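Local coordinates for protein 2-(acetamidomethylene)succinate hydrolase (Mesorhizobium loti, PDB 3KXP) that catalyses the last step of vitamin B6 degradation, hydrolysing (E)-2-(acetamidomethylene)succinate to succinic semialdehyde, acetate, ammonia and carbon dioxide, at residues A[205-208]-A[209-213]; A[221-225]-A[226-230]; A[306-309]-A[310-314]. All blocks are in the same frame, centred on the assembly; numbering follows the deposited sequence.

Contact 1: residues A[205-208]-A[209-213]; sequences PNIP and ADAIR
Pro-208 is the N-cap residue of helix 209-218, and its carbonyl O points into the first turn and accepts the N-H of Ile-212 at 2.9 Å (N-H...O 157°). The donor lies in the plane of the carbonyl, whereas the bond to the same Pro-208 O from Ala-211 N, 2.8 Å long, is bent and weak. Proline suits this place because a residue just ahead of the helix need not supply an N-H, and its ring restricts phi (-57°) just where the chain turns into the helix.

Ile-207 brings its side chain against the same turn. With chi1 at -56°, CG2 is the branch anti to the backbone N, and this methyl meets the helix, where it presses on CB of Ala-211 at 3.3 Å, tighter than usual for two carbons; alanine suits a spot so close. The chain of Ile-212 passes obliquely, its CD1 4.1 Å from CB of Ile-207, and it also touches Glu-197 and Leu-200 of helix 193-203. Cutting Ile-212 back to an alanine removes CG1, CG2 and CD1 and would probably open a gap between Ile-207 and Leu-200 of helix 193-203.

The chemistry is thus divided: the main chain supplies the polar link that starts the helix, while apolar side chains, two isoleucines and an alanine, pack the preceding loop against it.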
loop_
_atom_site.group_PDB
_atom_site.type_symbol
_atom_site.label_atom_id
_atom_site.label_comp_id
_atom_site.label_asym_id
_atom_site.label_seq_id
_atom_site.Cartn_x
_atom_site.Cartn_y
_atom_site.Cartn_z
ATOM N N PRO A 205 10.733 24.650 10.308
ATOM C CA PRO A 205 9.538 25.498 10.404
ATOM C C PRO A 205 8.173 24.819 10.399
ATOM O O PRO A 205 7.228 25.336 10.995
ATOM C CB PRO A 205 9.714 26.478 9.238
ATOM C CG PRO A 205 10.439 25.652 8.219
ATOM C CD PRO A 205 11.482 24.953 9.072
ATOM N N ASN A 206 8.058 23.666 9.747
ATOM C CA ASN A 206 6.769 22.973 9.692
ATOM C C ASN A 206 6.547 21.945 10.797
ATOM O O ASN A 206 5.438 21.430 10.949
ATOM C CB ASN A 206 6.590 22.300 8.332
ATOM C CG ASN A 206 6.709 23.278 7.190
ATOM O OD1 ASN A 206 6.064 24.325 7.199
ATOM N ND2 ASN A 206 7.535 22.950 6.197
ATOM N N ILE A 207 7.587 21.650 11.573
ATOM C CA ILE A 207 7.453 20.676 12.648
ATOM C C ILE A 207 6.769 21.308 13.860
ATOM O O ILE A 207 7.175 22.368 14.326
ATOM C CB ILE A 207 8.836 20.113 13.063
ATOM C CG1 ILE A 207 9.535 19.513 11.839
ATOM C CG2 ILE A 207 8.671 19.062 14.158
ATOM C CD1 ILE A 207 10.716 18.600 12.162
ATOM N N PRO A 208 5.714 20.663 14.377
ATOM C CA PRO A 208 4.924 21.102 15.535
ATOM C C PRO A 208 5.747 21.318 16.812
ATOM O O PRO A 208 6.659 20.542 17.102
ATOM C CB PRO A 208 3.912 19.969 15.711
ATOM C CG PRO A 208 3.760 19.428 14.329
ATOM C CD PRO A 208 5.179 19.398 13.843
ATOM N N ALA A 209 5.405 22.356 17.576
ATOM C CA ALA A 209 6.103 22.681 18.828
ATOM C C ALA A 209 6.379 21.447 19.693
ATOM O O ALA A 209 7.480 21.278 20.215
ATOM C CB ALA A 209 5.299 23.704 19.627
ATOM N N ASP A 210 5.377 20.587 19.844
ATOM C CA ASP A 210 5.540 19.375 20.640
ATOM C C ASP A 210 6.702 18.512 20.148
ATOM O O ASP A 210 7.476 17.979 20.948
ATOM C CB ASP A 210 4.253 18.547 20.617
ATOM C CG ASP A 210 3.144 19.177 21.435
ATOM O OD1 ASP A 210 3.333 19.347 22.660
ATOM O OD2 ASP A 210 2.084 19.507 20.853
ATOM N N ALA A 211 6.811 18.367 18.830
ATOM C CA ALA A 211 7.874 17.570 18.241
ATOM C C ALA A 211 9.204 18.294 18.405
ATOM O O ALA A 211 10.240 17.665 18.609
ATOM C CB ALA A 211 7.580 17.309 16.752
ATOM N N ILE A 212 9.176 19.620 18.311
ATOM C CA ILE A 212 10.397 20.389 18.481
ATOM C C ILE A 212 10.913 20.143 19.901
ATOM O O ILE A 212 12.092 19.838 20.100
ATOM C CB ILE A 212 10.159 21.910 18.262
ATOM C CG1 ILE A 212 9.905 22.191 16.778
ATOM C CG2 ILE A 212 11.373 22.715 18.746
ATOM C CD1 ILE A 212 11.098 21.930 15.889
ATOM N N ARG A 213 10.020 20.258 20.879
ATOM C CA ARG A 213 10.382 20.042 22.276
ATOM C C ARG A 213 10.946 18.634 22.502
ATOM O O ARG A 213 11.916 18.466 23.244
ATOM C CB ARG A 213 9.165 20.299 23.176
ATOM C CG ARG A 213 9.251 19.744 24.590
ATOM C CD ARG A 213 10.384 20.333 25.438
ATOM N NE ARG A 213 10.252 21.758 25.748
ATOM C CZ ARG A 213 10.769 22.337 26.837
ATOM N NH1 ARG A 213 11.437 21.610 27.725
ATOM N NH2 ARG A 213 10.649 23.648 27.026
#

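Contact 2: residues A[221-225]-A[226-230]; sequences QPVDG and GLRPL
Strands 220-223 and 226-229 form a beta hairpin, with Gln-221 facing Arg-228, Pro-222 facing Leu-227 and Val-223 facing Gly-226. The short segments are antiparallel but strongly skewed, at 123°. In the pair that closes the turn, Val-223 N reaches Gly-226 O at 2.6 Å, while the return bond from Gly-226 N to Val-223 O is longer, 3.2 Å, with the donor 54° out of the carbonyl plane. Farther along, Gln-221 N bonds to Arg-228 O at 2.8 Å and Arg-228 N to Gln-221 O at 3.1 Å.

Between these two pairs lies Pro-222, in a non-hydrogen-bonded position where the lack of an N-H costs nothing. Leu-227 approaches it with one methyl: chi1 of -63° sets CG beside the backbone N, and from there CD1 reaches over to the proline, 3.3 Å from Pro-222 N and 3.9 Å from Pro-222 CD. On the other face Val-223 CG1 lies 4.3 Å from Arg-228 CD, a diagonal neighbour, and both side chains touch Leu-189. Leu-227 also exchanges a backbone hydrogen bond with Phe-190.

The turn itself depends on glycine. At the backbone angles of Gly-225 and Gly-226, a side chain on either would run into the carbonyl oxygen of the residue before it. Asp-224 and Gly-225 form the corner of this two-residue hairpin at the protein surface; Gly-225 is third in the type II turn, the position where a positive phi, here 94°, makes glycine the usual choice.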
loop_
_atom_site.group_PDB
_atom_site.type_symbol
_atom_site.label_atom_id
_atom_site.label_comp_id
_atom_site.label_asym_id
_atom_site.label_seq_id
_atom_site.Cartn_x
_atom_site.Cartn_y
_atom_site.Cartn_z
ATOM N N GLN A 221 22.566 17.280 25.118
ATOM C CA GLN A 221 22.884 17.068 26.525
ATOM C C GLN A 221 23.739 18.157 27.144
ATOM O O GLN A 221 24.548 18.794 26.472
ATOM C CB GLN A 221 23.547 15.695 26.725
ATOM C CG GLN A 221 24.753 15.396 25.825
ATOM C CD GLN A 221 26.085 15.913 26.360
ATOM O OE1 GLN A 221 26.465 15.643 27.507
ATOM N NE2 GLN A 221 26.811 16.645 25.518
ATOM N N PRO A 222 23.562 18.381 28.453
ATOM C CA PRO A 222 24.306 19.397 29.196
ATOM C C PRO A 222 25.802 19.136 29.194
ATOM O O PRO A 222 26.271 18.078 29.610
ATOM C CB PRO A 222 23.693 19.319 30.588
ATOM C CG PRO A 222 23.337 17.873 30.702
ATOM C CD PRO A 222 22.707 17.595 29.361
ATOM N N VAL A 223 26.547 20.115 28.706
ATOM C CA VAL A 223 27.983 20.018 28.639
ATOM C C VAL A 223 28.536 21.253 29.351
ATOM O O VAL A 223 27.784 22.048 29.926
ATOM C CB VAL A 223 28.443 19.962 27.152
ATOM C CG1 VAL A 223 28.816 21.351 26.649
ATOM C CG2 VAL A 223 29.577 18.973 26.995
ATOM N N ASP A 224 29.848 21.416 29.321
ATOM C CA ASP A 224 30.474 22.558 29.967
ATOM C C ASP A 224 30.002 23.875 29.333
ATOM O O ASP A 224 30.303 24.151 28.176
ATOM C CB ASP A 224 31.992 22.411 29.841
ATOM C CG ASP A 224 32.746 23.164 30.909
ATOM O OD1 ASP A 224 33.910 22.785 31.167
ATOM O OD2 ASP A 224 32.191 24.133 31.478
ATOM N N GLY A 225 29.247 24.675 30.083
ATOM C CA GLY A 225 28.777 25.952 29.565
ATOM C C GLY A 225 27.399 25.992 28.914
ATOM O O GLY A 225 26.885 27.072 28.601
ATOM N N GLY A 226 26.794 24.825 28.704
ATOM C CA GLY A 226 25.478 24.782 28.086
ATOM C C GLY A 226 25.123 23.426 27.500
ATOM O O GLY A 226 25.563 22.397 28.008
ATOM N N LEU A 227 24.330 23.419 26.432
ATOM C CA LEU A 227 23.918 22.170 25.791
ATOM C C LEU A 227 24.580 21.971 24.435
ATOM O O LEU A 227 24.888 22.936 23.731
ATOM C CB LEU A 227 22.398 22.134 25.584
ATOM C CG LEU A 227 21.429 22.166 26.769
ATOM C CD1 LEU A 227 21.663 20.956 27.655
ATOM C CD2 LEU A 227 21.609 23.453 27.547
ATOM N N ARG A 228 24.798 20.712 24.079
ATOM C CA ARG A 228 25.386 20.366 22.792
ATOM C C ARG A 228 24.705 19.114 22.250
ATOM O O ARG A 228 24.120 18.339 23.004
ATOM C CB ARG A 228 26.892 20.121 22.925
ATOM C CG ARG A 228 27.761 21.221 22.314
ATOM C CD ARG A 228 29.248 20.862 22.362
ATOM N NE ARG A 228 30.019 21.597 21.356
ATOM C CZ ARG A 228 30.327 22.887 21.434
ATOM N NH1 ARG A 228 29.945 23.601 22.481
ATOM N NH2 ARG A 228 30.996 23.471 20.450
ATOM N N PRO A 229 24.761 18.911 20.925
ATOM C CA PRO A 229 24.154 17.745 20.269
ATOM C C PRO A 229 24.809 16.436 20.722
ATOM O O PRO A 229 26.012 16.387 20.950
ATOM C CB PRO A 229 24.436 17.991 18.784
ATOM C CG PRO A 229 24.618 19.472 18.689
ATOM C CD PRO A 229 25.360 19.822 19.932
ATOM N N LEU A 230 24.022 15.378 20.854
ATOM C CA LEU A 230 24.575 14.081 21.223
ATOM C C LEU A 230 25.277 13.508 19.986
ATOM O O LEU A 230 26.324 12.872 20.089
ATOM C CB LEU A 230 23.462 13.131 21.677
ATOM C CG LEU A 230 23.017 13.321 23.127
ATOM C CD1 LEU A 230 21.822 12.435 23.443
ATOM C CD2 LEU A 230 24.195 12.991 24.043
#

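Contact 3: residues A[306-309]-A[310-314]; sequences KAIT and NFIDA
Lys-306 and Asn-310 stand one helical turn apart, their side chains crossing so that NZ comes within 3.6 Å of OD1, a gap that two waters bridge. The first water accepts from Lys-306 NZ at 2.8 Å and donates to Asn-310 OD1; it also lies 2.8 Å from Thr-309 OG1, so three side chains share it. A second water likewise accepts from Lys-306 NZ and donates to Asn-310 OD1, at 2.9 Å from that oxygen. Lysine, with a long chain and three N-H donors, can serve both waters from the helix flank. The other end of the asparagine amide is taken up by the dimer partner, since ND2 bonds to Asp-283 of the second subunit: the oxygen takes two waters held by Lys-306, and the nitrogen crosses to the other subunit.

Round the helix, Ile-308 and Ile-312 lie side by side and point the same way, CG2 of the first 4.0 Å from CD1 of the second. Ile-312 holds CG1 between its own N and carbonyl carbon (chi1 58°), which brings CG1 to 3.1 Å from Ile-308 O, the very oxygen that accepts Ile-312 N in a nearly straight bond (N-H...O 167°). Phe-311 turns its ring toward strand 159-165, meeting Ser-161 and Val-163, and packs on Ala-314 of the second subunit. Asp-313 OD1 forms a salt bridge with Arg-94.

Such i to i+4 pairing is that of any alpha-helix; this one ends the chain, flanks the alpha/beta hydrolase sheet and carries part of the homodimer interface.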
loop_
_atom_site.group_PDB
_atom_site.type_symbol
_atom_site.label_atom_id
_atom_site.label_comp_id
_atom_site.label_asym_id
_atom_site.label_seq_id
_atom_site.Cartn_x
_atom_site.Cartn_y
_atom_site.Cartn_z
ATOM N N LYS A 306 -2.400 6.057 10.241
ATOM C CA LYS A 306 -3.394 5.354 9.433
ATOM C C LYS A 306 -2.765 4.631 8.231
ATOM O O LYS A 306 -3.195 3.547 7.843
ATOM C CB LYS A 306 -4.458 6.336 8.943
ATOM C CG LYS A 306 -5.865 6.024 9.420
ATOM C CD LYS A 306 -6.305 4.620 9.011
ATOM C CE LYS A 306 -7.746 4.339 9.419
ATOM N NZ LYS A 306 -8.193 2.974 9.006
ATOM N N ALA A 307 -1.748 5.246 7.642
ATOM C CA ALA A 307 -1.070 4.662 6.498
ATOM C C ALA A 307 -0.334 3.408 6.927
ATOM O O ALA A 307 -0.270 2.435 6.181
ATOM C CB ALA A 307 -0.099 5.657 5.909
ATOM N N ILE A 308 0.230 3.429 8.131
ATOM C CA ILE A 308 0.954 2.267 8.634
ATOM C C ILE A 308 -0.009 1.132 8.996
ATOM O O ILE A 308 0.243 -0.032 8.679
ATOM C CB ILE A 308 1.803 2.627 9.867
ATOM C CG1 ILE A 308 2.936 3.566 9.450
ATOM C CG2 ILE A 308 2.362 1.362 10.498
ATOM C CD1 ILE A 308 3.758 4.095 10.601
ATOM N N THR A 309 -1.117 1.471 9.642
ATOM C CA THR A 309 -2.087 0.453 10.022
ATOM C C THR A 309 -2.781 -0.107 8.784
ATOM O O THR A 309 -3.137 -1.276 8.763
ATOM C CB THR A 309 -3.137 0.998 11.024
ATOM O OG1 THR A 309 -3.802 2.138 10.467
ATOM C CG2 THR A 309 -2.461 1.409 12.332
ATOM N N ASN A 310 -2.964 0.702 7.747
ATOM C CA ASN A 310 -3.597 0.184 6.532
ATOM C C ASN A 310 -2.656 -0.837 5.896
ATOM O O ASN A 310 -3.087 -1.869 5.379
ATOM C CB ASN A 310 -3.870 1.298 5.516
ATOM C CG ASN A 310 -5.079 2.144 5.876
ATOM O OD1 ASN A 310 -6.029 1.663 6.502
ATOM N ND2 ASN A 310 -5.060 3.408 5.457
ATOM N N PHE A 311 -1.363 -0.534 5.965
ATOM C CA PHE A 311 -0.315 -1.373 5.392
ATOM C C PHE A 311 -0.176 -2.737 6.051
ATOM O O PHE A 311 -0.424 -3.763 5.423
ATOM C CB PHE A 311 1.029 -0.646 5.479
ATOM C CG PHE A 311 2.143 -1.327 4.733
ATOM C CD1 PHE A 311 3.406 -1.444 5.303
ATOM C CD2 PHE A 311 1.940 -1.816 3.444
ATOM C CE1 PHE A 311 4.454 -2.035 4.602
ATOM C CE2 PHE A 311 2.976 -2.409 2.731
ATOM C CZ PHE A 311 4.240 -2.520 3.307
ATOM N N ILE A 312 0.219 -2.743 7.321
ATOM C CA ILE A 312 0.432 -3.988 8.052
ATOM C C ILE A 312 -0.816 -4.803 8.427
ATOM O O ILE A 312 -0.718 -6.015 8.627
ATOM C CB ILE A 312 1.264 -3.720 9.332
ATOM C CG1 ILE A 312 0.545 -2.699 10.212
ATOM C CG2 ILE A 312 2.651 -3.192 8.951
ATOM C CD1 ILE A 312 1.272 -2.353 11.481
ATOM N N ASP A 313 -1.979 -4.158 8.507
ATOM C CA ASP A 313 -3.203 -4.866 8.874
ATOM C C ASP A 313 -4.000 -5.452 7.710
ATOM O O ASP A 313 -4.916 -6.242 7.927
ATOM C CB ASP A 313 -4.135 -3.959 9.686
ATOM C CG ASP A 313 -3.575 -3.612 11.053
ATOM O OD1 ASP A 313 -2.702 -4.361 11.544
ATOM O OD2 ASP A 313 -4.022 -2.598 11.637
ATOM N N ALA A 314 -3.659 -5.064 6.485
ATOM C CA ALA A 314 -4.368 -5.552 5.297
ATOM C C ALA A 314 -4.549 -7.075 5.277
ATOM O O ALA A 314 -3.588 -7.836 5.430
ATOM C CB ALA A 314 -3.634 -5.095 4.033
HETATM O O HOH W 1 -5.998 1.303 8.980
HETATM O O HOH W 2 -8.902 2.169 6.071
#

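Contacts 1 and 2 follow one another closely along the chain, since helix 209-218 runs directly into the hairpin; their centres are 21 Å apart and their nearest atoms about 10 Å. Both belong to the insertion between strands 159-165 and 258-263, where alpha/beta hydrolases commonly carry a cap. Contact 1 is near the inferred active site: the side chain of Ile-207 is about 8 Å from that of His-294 and about 11 Å from that of Ser-142, the presumed nucleophile. Contact 3, at the end of the chain, faces the second subunit instead. Its centre is 25 Å from that of contact 1 and 39 Å from that of contact 2, which lies across the chain's centre from it.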